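Long-range contacts in 2-C-methyl-D-erythritol 2,4-cyclodiphosphate synthase (Thermus thermophilus, PDB 1IV3), which converts 4-diphosphocytidyl-2-C-methyl-D-erythritol 2-phosphate into 2-C-methyl-D-erythritol 2,4-cyclodiphosphate with release of CMP, a step of non-mevalonate isoprenoid synthesis: residues Ile3-Asp8 against Arg145-Leu150; Ala43-Leu48 against Val75-Ala80; Ser50-Gly55 against Arg87-Leu92. The protein carries 3 engineered substitutions. One frame throughout, in Å; residues are numbered along the deposited sequence.

How the contacts relate
Two layers of one α/β subunit are sampled, with the three contact centres about 10 to 11 Å apart. Contact 1 joins the two chain ends, strand 3-14 and strand 141-150, in the mixed sheet. Contact 2 lays helix 73-86 beside helix 39-50, whose Ala43 and Ala47 rest on the glycines of contact 1. Contact 3 ties together the exits of those helices, helix 73-86 leading into strand 91-99, the neighbour of 141-150. Along the chain, the segments of contacts 2 and 3 alternate (43-48, 50-55, 75-80, 87-92), all between the halves of contact 1. The terminal strands thus lie side by side inside the sheet, and the intervening chain supplies the helices covering it.

Contact 1: residues Ile3-Asp8 against Arg145-Leu150; sequences IGYGED and RAVVLL. With MG (magnesium ion), chain G.
Gly4 pairs with Val148 and Gly6 with Ala146 through two reciprocal sets of backbone hydrogen bonds, the tightest running from Val148 N to Gly4 O and from Ala146 N to Gly6 O, both 2.8 Å. Between and beyond these rungs, Ile3, Tyr5 and Glu7 face Leu149, Val147 and Arg145 as non-hydrogen-bonded pairs, their side chains on one face of the sheet. There Ile3 CD1 presses on Val147 CG1 at 3.3 Å, tighter than usual carbon contact. The other branch, Val147 CG2, meets the edge of the Tyr5 ring in its plane, 3.5 Å from Tyr5 CD1. Tyr5 CG stands anti to the backbone N (chi1 -179°), beside the carbonyl carbon; from there the ring lies alongside Arg145, ring and guanidinium planes 16° apart, with Tyr5 OH 3.4 Å from Arg145 CD. This hydroxyl is hydrogen-bonded to Tyr5 OH of the second subunit. Glu7 OE1 receives a weak bond from Arg145 NE at 3.2 Å, part of a salt bridge in which the two flat groups are steeply inclined. This antiparallel pair of terminal strands lies in the mixed sheet of the IspF fold, and the same side-chain face is turned to the trimer interface. Glu7 OE1 has its stronger partner in Arg145 of the second subunit, while Arg145 NH1 reaches Glu7 of the third; Ile3 packs on Ile3 of both. The glycines border the opposite face, where helix 39-50 lies close. Farther along strand 3-14, Asp8 binds magnesium through OD2 at 1.9 Å, alongside His10, His42 and a water 2.3 Å from the metal.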
loop_
_atom_site.group_PDB
_atom_site.type_symbol
_atom_site.label_atom_id
_atom_site.label_comp_id
_atom_site.label_asym_id
_atom_site.label_seq_id
_atom_site.Cartn_x
_atom_site.Cartn_y
_atom_site.Cartn_z
ATOM N N ILE A 3 13.776 -0.442 -3.879
ATOM C CA ILE A 3 12.336 -0.237 -3.951
ATOM C C ILE A 3 11.947 0.902 -3.016
ATOM O O ILE A 3 12.646 1.107 -2.019
ATOM C CB ILE A 3 11.521 -1.492 -3.594
ATOM C CG1 ILE A 3 10.012 -1.246 -3.701
ATOM C CG2 ILE A 3 11.846 -2.023 -2.212
ATOM C CD1 ILE A 3 9.194 -2.457 -4.039
ATOM N N GLY A 4 10.871 1.603 -3.360
ATOM C CA GLY A 4 10.433 2.659 -2.438
ATOM C C GLY A 4 8.906 2.680 -2.406
ATOM O O GLY A 4 8.290 2.413 -3.432
ATOM N N TYR A 5 8.340 2.977 -1.233
ATOM C CA TYR A 5 6.886 3.004 -1.105
ATOM C C TYR A 5 6.473 4.332 -0.509
ATOM O O TYR A 5 7.087 4.741 0.476
ATOM C CB TYR A 5 6.453 1.824 -0.226
ATOM C CG TYR A 5 4.960 1.752 -0.046
ATOM C CD1 TYR A 5 4.149 1.417 -1.128
ATOM C CD2 TYR A 5 4.406 2.017 1.205
ATOM C CE1 TYR A 5 2.774 1.352 -0.943
ATOM C CE2 TYR A 5 3.030 1.956 1.382
ATOM C CZ TYR A 5 2.241 1.627 0.304
ATOM O OH TYR A 5 0.867 1.561 0.481
ATOM N N GLY A 6 5.467 5.018 -1.031
ATOM C CA GLY A 6 5.001 6.241 -0.393
ATOM C C GLY A 6 3.496 6.401 -0.581
ATOM O O GLY A 6 2.876 5.765 -1.433
ATOM N N GLU A 7 2.959 7.266 0.264
ATOM C CA GLU A 7 1.547 7.530 0.362
ATOM C C GLU A 7 1.315 9.028 0.567
ATOM O O GLU A 7 2.173 9.719 1.112
ATOM C CB GLU A 7 0.897 6.835 1.559
ATOM C CG GLU A 7 0.999 5.323 1.633
ATOM C CD GLU A 7 0.151 4.848 2.831
ATOM O OE1 GLU A 7 -0.891 5.492 3.081
ATOM O OE2 GLU A 7 0.498 3.870 3.490
ATOM N N ASP A 8 0.154 9.478 0.142
ATOM C CA ASP A 8 -0.299 10.832 0.445
ATOM C C ASP A 8 -1.824 10.862 0.428
ATOM O O ASP A 8 -2.485 10.108 -0.294
ATOM C CB ASP A 8 0.213 11.861 -0.554
ATOM C CG ASP A 8 0.033 13.287 -0.038
ATOM O OD1 ASP A 8 -0.076 13.457 1.193
ATOM O OD2 ASP A 8 -0.127 14.165 -0.909
ATOM N N ARG A 145 -1.171 5.991 -3.364
ATOM C CA ARG A 145 -0.112 5.124 -2.843
ATOM C C ARG A 145 0.728 4.672 -4.021
ATOM O O ARG A 145 0.163 4.359 -5.080
ATOM C CB ARG A 145 -0.690 3.938 -2.066
ATOM C CG ARG A 145 -1.640 4.381 -0.952
ATOM C CD ARG A 145 -2.070 3.194 -0.086
ATOM N NE ARG A 145 -2.750 3.712 1.112
ATOM C CZ ARG A 145 -4.051 3.976 1.062
ATOM N NH1 ARG A 145 -4.711 3.748 -0.065
ATOM N NH2 ARG A 145 -4.662 4.446 2.138
ATOM N N ALA A 146 2.050 4.694 -3.834
ATOM C CA ALA A 146 2.965 4.479 -4.938
ATOM C C ALA A 146 4.123 3.552 -4.562
ATOM O O ALA A 146 4.613 3.688 -3.441
ATOM C CB ALA A 146 3.581 5.791 -5.439
ATOM N N VAL A 147 4.523 2.703 -5.510
ATOM C CA VAL A 147 5.774 1.933 -5.366
ATOM C C VAL A 147 6.690 2.322 -6.517
ATOM O O VAL A 147 6.235 2.436 -7.672
ATOM C CB VAL A 147 5.535 0.413 -5.375
ATOM C CG1 VAL A 147 6.773 -0.388 -5.050
ATOM C CG2 VAL A 147 4.456 0.043 -4.355
ATOM N N VAL A 148 7.958 2.539 -6.231
ATOM C CA VAL A 148 8.889 2.779 -7.343
ATOM C C VAL A 148 9.964 1.698 -7.304
ATOM O O VAL A 148 10.297 1.113 -6.254
ATOM C CB VAL A 148 9.551 4.169 -7.296
ATOM C CG1 VAL A 148 8.532 5.281 -7.482
ATOM C CG2 VAL A 148 10.296 4.332 -5.980
ATOM N N LEU A 149 10.504 1.437 -8.490
ATOM C CA LEU A 149 11.565 0.430 -8.604
ATOM C C LEU A 149 12.747 1.091 -9.301
ATOM O O LEU A 149 12.521 1.785 -10.303
ATOM C CB LEU A 149 11.021 -0.761 -9.371
ATOM C CG LEU A 149 11.921 -1.973 -9.589
ATOM C CD1 LEU A 149 12.258 -2.634 -8.264
ATOM C CD2 LEU A 149 11.245 -2.943 -10.560
ATOM N N LEU A 150 13.935 0.871 -8.777
ATOM C CA LEU A 150 15.118 1.528 -9.322
ATOM C C LEU A 150 16.281 0.544 -9.482
ATOM O O LEU A 150 16.459 -0.283 -8.591
ATOM C CB LEU A 150 15.557 2.666 -8.404
ATOM C CG LEU A 150 14.501 3.723 -8.064
ATOM C CD1 LEU A 150 13.984 3.481 -6.658
ATOM C CD2 LEU A 150 15.048 5.131 -8.192
HETATM MG MG MG G . 0.348 15.819 -0.074
HETATM O O HOH W 1 1.366 16.379 1.949
#

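Contact 2: residues Ala43-Leu48 against Val75-Ala80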
loop_
_atom_site.group_PDB
_atom_site.type_symbol
_atom_site.label_atom_id
_atom_site.label_comp_id
_atom_site.label_asym_id
_atom_site.label_seq_id
_atom_site.Cartn_x
_atom_site.Cartn_y
_atom_site.Cartn_z
ATOM N N ALA A 43 3.110 11.297 -3.233
ATOM C CA ALA A 43 3.399 9.882 -2.935
ATOM C C ALA A 43 4.578 9.363 -3.746
ATOM O O ALA A 43 5.386 8.579 -3.242
ATOM C CB ALA A 43 2.156 9.037 -3.194
ATOM N N LEU A 44 4.704 9.779 -5.014
ATOM C CA LEU A 44 5.849 9.378 -5.835
ATOM C C LEU A 44 7.134 9.948 -5.257
ATOM O O LEU A 44 8.175 9.292 -5.229
ATOM C CB LEU A 44 5.679 9.864 -7.291
ATOM C CG LEU A 44 4.609 9.100 -8.076
ATOM C CD1 LEU A 44 4.212 9.809 -9.364
ATOM C CD2 LEU A 44 5.107 7.683 -8.351
ATOM N N THR A 45 7.065 11.197 -4.787
ATOM C CA THR A 45 8.281 11.843 -4.265
ATOM C C THR A 45 8.752 11.135 -2.989
ATOM O O THR A 45 9.938 10.811 -2.807
ATOM C CB THR A 45 8.028 13.330 -3.984
ATOM O OG1 THR A 45 7.609 14.026 -5.169
ATOM C CG2 THR A 45 9.319 14.025 -3.546
ATOM N N ASP A 46 7.802 10.886 -2.083
ATOM C CA ASP A 46 8.145 10.130 -0.876
ATOM C C ASP A 46 8.696 8.745 -1.233
ATOM O O ASP A 46 9.646 8.275 -0.605
ATOM C CB ASP A 46 6.954 9.983 0.065
ATOM C CG ASP A 46 6.786 11.123 1.054
ATOM O OD1 ASP A 46 7.707 11.965 1.153
ATOM O OD2 ASP A 46 5.754 11.180 1.762
ATOM N N ALA A 47 8.119 8.055 -2.216
ATOM C CA ALA A 47 8.599 6.723 -2.580
ATOM C C ALA A 47 10.041 6.776 -3.070
ATOM O O ALA A 47 10.860 5.925 -2.711
ATOM C CB ALA A 47 7.701 6.106 -3.648
ATOM N N LEU A 48 10.366 7.778 -3.916
ATOM C CA LEU A 48 11.741 7.966 -4.384
ATOM C C LEU A 48 12.696 8.230 -3.241
ATOM O O LEU A 48 13.764 7.613 -3.145
ATOM C CB LEU A 48 11.781 9.141 -5.371
ATOM C CG LEU A 48 11.105 8.903 -6.727
ATOM C CD1 LEU A 48 11.032 10.211 -7.530
ATOM C CD2 LEU A 48 11.836 7.851 -7.563
ATOM N N VAL A 75 8.218 20.275 -8.694
ATOM C CA VAL A 75 9.556 20.729 -8.331
ATOM C C VAL A 75 10.183 19.859 -7.249
ATOM O O VAL A 75 11.393 19.618 -7.218
ATOM C CB VAL A 75 9.488 22.188 -7.834
ATOM C CG1 VAL A 75 10.762 22.589 -7.113
ATOM C CG2 VAL A 75 9.191 23.098 -9.029
ATOM N N PHE A 76 9.343 19.378 -6.344
ATOM C CA PHE A 76 9.788 18.469 -5.301
ATOM C C PHE A 76 10.151 17.130 -5.931
ATOM O O PHE A 76 11.168 16.543 -5.586
ATOM C CB PHE A 76 8.721 18.241 -4.239
ATOM C CG PHE A 76 8.194 19.553 -3.680
ATOM C CD1 PHE A 76 9.006 20.678 -3.662
ATOM C CD2 PHE A 76 6.901 19.619 -3.184
ATOM C CE1 PHE A 76 8.513 21.874 -3.168
ATOM C CE2 PHE A 76 6.402 20.824 -2.693
ATOM C CZ PHE A 76 7.220 21.948 -2.686
ATOM N N LEU A 77 9.303 16.652 -6.838
ATOM C CA LEU A 77 9.572 15.356 -7.451
ATOM C C LEU A 77 10.901 15.375 -8.189
ATOM O O LEU A 77 11.732 14.472 -8.076
ATOM C CB LEU A 77 8.428 14.991 -8.408
ATOM C CG LEU A 77 8.722 13.690 -9.182
ATOM C CD1 LEU A 77 8.155 12.516 -8.396
ATOM C CD2 LEU A 77 8.173 13.804 -10.586
ATOM N N ARG A 78 11.115 16.448 -8.966
ATOM C CA ARG A 78 12.391 16.576 -9.678
ATOM C C ARG A 78 13.577 16.698 -8.740
ATOM O O ARG A 78 14.666 16.188 -9.019
ATOM C CB ARG A 78 12.325 17.797 -10.610
ATOM C CG ARG A 78 11.199 17.695 -11.634
ATOM C CD ARG A 78 11.452 18.620 -12.813
ATOM N NE ARG A 78 10.556 18.351 -13.948
ATOM C CZ ARG A 78 10.994 17.764 -15.061
ATOM N NH1 ARG A 78 12.266 17.405 -15.140
ATOM N NH2 ARG A 78 10.177 17.532 -16.077
ATOM N N GLU A 79 13.434 17.378 -7.607
ATOM C CA GLU A 79 14.574 17.415 -6.685
ATOM C C GLU A 79 14.864 16.029 -6.125
ATOM O O GLU A 79 16.011 15.602 -5.971
ATOM C CB GLU A 79 14.279 18.423 -5.581
ATOM C CG GLU A 79 15.319 18.601 -4.507
ATOM C CD GLU A 79 16.680 19.065 -4.979
ATOM O OE1 GLU A 79 16.910 19.371 -6.169
ATOM O OE2 GLU A 79 17.572 19.134 -4.097
ATOM N N ALA A 80 13.796 15.273 -5.802
ATOM C CA ALA A 80 14.055 13.918 -5.312
ATOM C C ALA A 80 14.741 13.112 -6.383
ATOM O O ALA A 80 15.629 12.302 -6.118
ATOM C CB ALA A 80 12.750 13.229 -4.874
#
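Thr45 and Leu77 are the bumps by which two nearly parallel helices of this α/β fold fit together, the short segments 43-48 and 75-80 running at 17° to each other with axes 9.0 Å apart. The Thr45 side chain enters a hollow lined by Phe76, Leu77 and Ala80. Its methyl CG2, anti to the backbone N, fills the part between the Phe76 carbonyl and the Ala80 methyl, lying 3.8 Å from Ala80 CB. In return, Leu77 pushes one branch, CD1, into the groove formed by Leu44, Thr45 and Leu48. That methyl sits 3.8 Å from both Leu44 CB and Leu48 CD1, bridging residues one helical turn apart. Leu77 CG, anti to its backbone N (chi1 175°), starts the side chain on the course that ends with CD1 in this groove, crossing those of Thr45 and Leu48 at a slant. Ala80 offers only a methyl, CB, which lies 4.2 Å from Leu48 CB. Helix 39-50 lies against the sheet, its Leu44 resting on Ala146 of strand 141-150, and helix 109-120 adds Leu119 against Leu77. Phe76 stacks its ring on Phe61, which is predicted to belong to the substrate site. The one polar side-chain atom at the centre of the interface is Thr45 OG1: hydrogen-bonded to the Met41 carbonyl a turn back in its own helix, it lies 3.3 Å from Leu77 CA.

Contact 3: residues Ser50-Gly55 against Arg87-Leu92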
loop_
_atom_site.group_PDB
_atom_site.type_symbol
_atom_site.label_atom_id
_atom_site.label_comp_id
_atom_site.label_asym_id
_atom_site.label_seq_id
_atom_site.Cartn_x
_atom_site.Cartn_y
_atom_site.Cartn_z
ATOM N N SER A 50 12.288 7.562 -0.136
ATOM C CA SER A 50 12.284 6.346 0.673
ATOM C C SER A 50 13.250 5.291 0.136
ATOM O O SER A 50 13.901 4.588 0.917
ATOM C CB SER A 50 10.849 5.790 0.729
ATOM O OG SER A 50 10.758 4.894 1.835
ATOM N N ALA A 51 13.334 5.172 -1.187
ATOM C CA ALA A 51 14.196 4.167 -1.796
ATOM C C ALA A 51 15.665 4.356 -1.413
ATOM O O ALA A 51 16.436 3.408 -1.565
ATOM C CB ALA A 51 14.072 4.162 -3.312
ATOM N N TYR A 52 16.037 5.549 -0.952
ATOM C CA TYR A 52 17.405 5.786 -0.507
ATOM C C TYR A 52 17.483 6.227 0.934
ATOM O O TYR A 52 18.542 6.654 1.393
ATOM C CB TYR A 52 18.077 6.824 -1.421
ATOM C CG TYR A 52 18.649 6.153 -2.646
ATOM C CD1 TYR A 52 17.803 5.869 -3.716
ATOM C CD2 TYR A 52 19.988 5.796 -2.711
ATOM C CE1 TYR A 52 18.289 5.246 -4.846
ATOM C CE2 TYR A 52 20.479 5.181 -3.849
ATOM C CZ TYR A 52 19.627 4.918 -4.899
ATOM O OH TYR A 52 20.100 4.308 -6.030
ATOM N N GLY A 53 16.390 6.106 1.693
ATOM C CA GLY A 53 16.439 6.457 3.100
ATOM C C GLY A 53 16.600 7.954 3.320
ATOM O O GLY A 53 17.049 8.344 4.401
ATOM N N LEU A 54 16.259 8.801 2.354
ATOM C CA LEU A 54 16.582 10.224 2.435
ATOM C C LEU A 54 15.634 11.032 3.283
ATOM O O LEU A 54 15.878 12.181 3.642
ATOM C CB LEU A 54 16.608 10.766 1.000
ATOM C CG LEU A 54 17.682 10.066 0.144
ATOM C CD1 LEU A 54 17.524 10.473 -1.307
ATOM C CD2 LEU A 54 19.052 10.384 0.710
ATOM N N GLY A 55 14.503 10.438 3.661
ATOM C CA GLY A 55 13.578 11.162 4.519
ATOM C C GLY A 55 12.211 11.178 3.857
ATOM O O GLY A 55 11.841 10.132 3.324
ATOM N N ARG A 87 23.047 9.616 -6.299
ATOM C CA ARG A 87 23.518 8.477 -5.511
ATOM C C ARG A 87 23.578 7.202 -6.339
ATOM O O ARG A 87 23.711 6.127 -5.754
ATOM C CB ARG A 87 22.628 8.335 -4.272
ATOM C CG ARG A 87 22.942 9.423 -3.233
ATOM C CD ARG A 87 21.749 9.624 -2.309
ATOM N NE ARG A 87 21.927 10.684 -1.329
ATOM C CZ ARG A 87 21.978 11.991 -1.551
ATOM N NH1 ARG A 87 21.868 12.518 -2.768
ATOM N NH2 ARG A 87 22.151 12.806 -0.515
ATOM N N GLY A 88 23.509 7.346 -7.653
ATOM C CA GLY A 88 23.666 6.284 -8.618
ATOM C C GLY A 88 22.378 5.638 -9.068
ATOM O O GLY A 88 22.388 4.665 -9.826
ATOM N N ALA A 89 21.209 6.121 -8.651
ATOM C CA ALA A 89 19.987 5.410 -9.033
ATOM C C ALA A 89 19.596 5.619 -10.483
ATOM O O ALA A 89 19.827 6.677 -11.084
ATOM C CB ALA A 89 18.876 5.926 -8.129
ATOM N N LYS A 90 18.987 4.595 -11.070
ATOM C CA LYS A 90 18.336 4.663 -12.361
ATOM C C LYS A 90 16.861 4.272 -12.143
ATOM O O LYS A 90 16.559 3.094 -11.963
ATOM C CB LYS A 90 18.884 3.717 -13.418
ATOM C CG LYS A 90 19.921 4.244 -14.367
ATOM C CD LYS A 90 21.085 4.958 -13.710
ATOM C CE LYS A 90 21.863 5.779 -14.739
ATOM N NZ LYS A 90 23.329 5.710 -14.496
ATOM N N LEU A 91 15.970 5.249 -12.150
ATOM C CA LEU A 91 14.562 4.873 -12.003
ATOM C C LEU A 91 14.154 3.926 -13.118
ATOM O O LEU A 91 14.502 4.166 -14.275
ATOM C CB LEU A 91 13.722 6.141 -12.016
ATOM C CG LEU A 91 12.235 6.038 -11.708
ATOM C CD1 LEU A 91 11.929 5.225 -10.449
ATOM C CD2 LEU A 91 11.694 7.467 -11.581
ATOM N N LEU A 92 13.437 2.856 -12.791
ATOM C CA LEU A 92 12.961 1.883 -13.762
ATOM C C LEU A 92 11.452 1.865 -13.931
ATOM O O LEU A 92 10.933 1.664 -15.022
ATOM C CB LEU A 92 13.387 0.448 -13.381
ATOM C CG LEU A 92 12.882 -0.618 -14.362
ATOM C CD1 LEU A 92 13.403 -0.416 -15.775
ATOM C CD2 LEU A 92 13.270 -2.009 -13.878
HETATM O O HOH W 2 22.531 3.409 -5.989
#
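Tyr52 and Arg87 stand 8.3 Å apart at their CA atoms, each just ahead of a glycine that turns its chain out of a helix. In segment 50-55 a type I β turn from Ser50 to Gly53 is closed by the bond of Gly53 N to Ser50 O, 3.0 Å. Gly53, with phi 69°, and Gly88, with phi 94°, are the C-prime residues of two Schellman motifs: Leu54 N returns to Leu49 O in the first, Ala89 N to Val84 O in the second. After Gly88 the second segment runs on into the strand that begins at Leu91. The contact therefore pairs the C-terminal ends of helices 39-50 and 73-86 at the rim of the subunit, where the α layer passes back to the sheet. Tyr52 and Arg87 carry the largest shares. The Tyr52 ring slides past the Arg87 side chain in the opposite direction, Tyr52 CE2 lying 3.8 Å from Arg87 CB, while Tyr52 CE1 on the other flank packs 3.4 Å from Ala89 CB. A water lies in the ring plane at the edge, 2.6 Å from Tyr52 OH, and donates to Arg87 O at 3.0 Å, bridging the phenol to the backbone just after helix 73-86. Arg2 makes a cation-π contact with the same ring. An alanine in place of Tyr52 would probably open a gap between Arg87 CB and Ala89 CB and leave Arg2 without its aromatic partner and the water with one bond fewer. Leu54 crosses the Arg87 chain, which is extended from CG to NE (chi3 -177°), and sets Leu54 CD2 3.5 Å from Arg87 NE. The guanidinium is anchored from its own helix, NH1 bonding to the Leu83 carbonyl, and Leu54 packs on the Leu83 side chain.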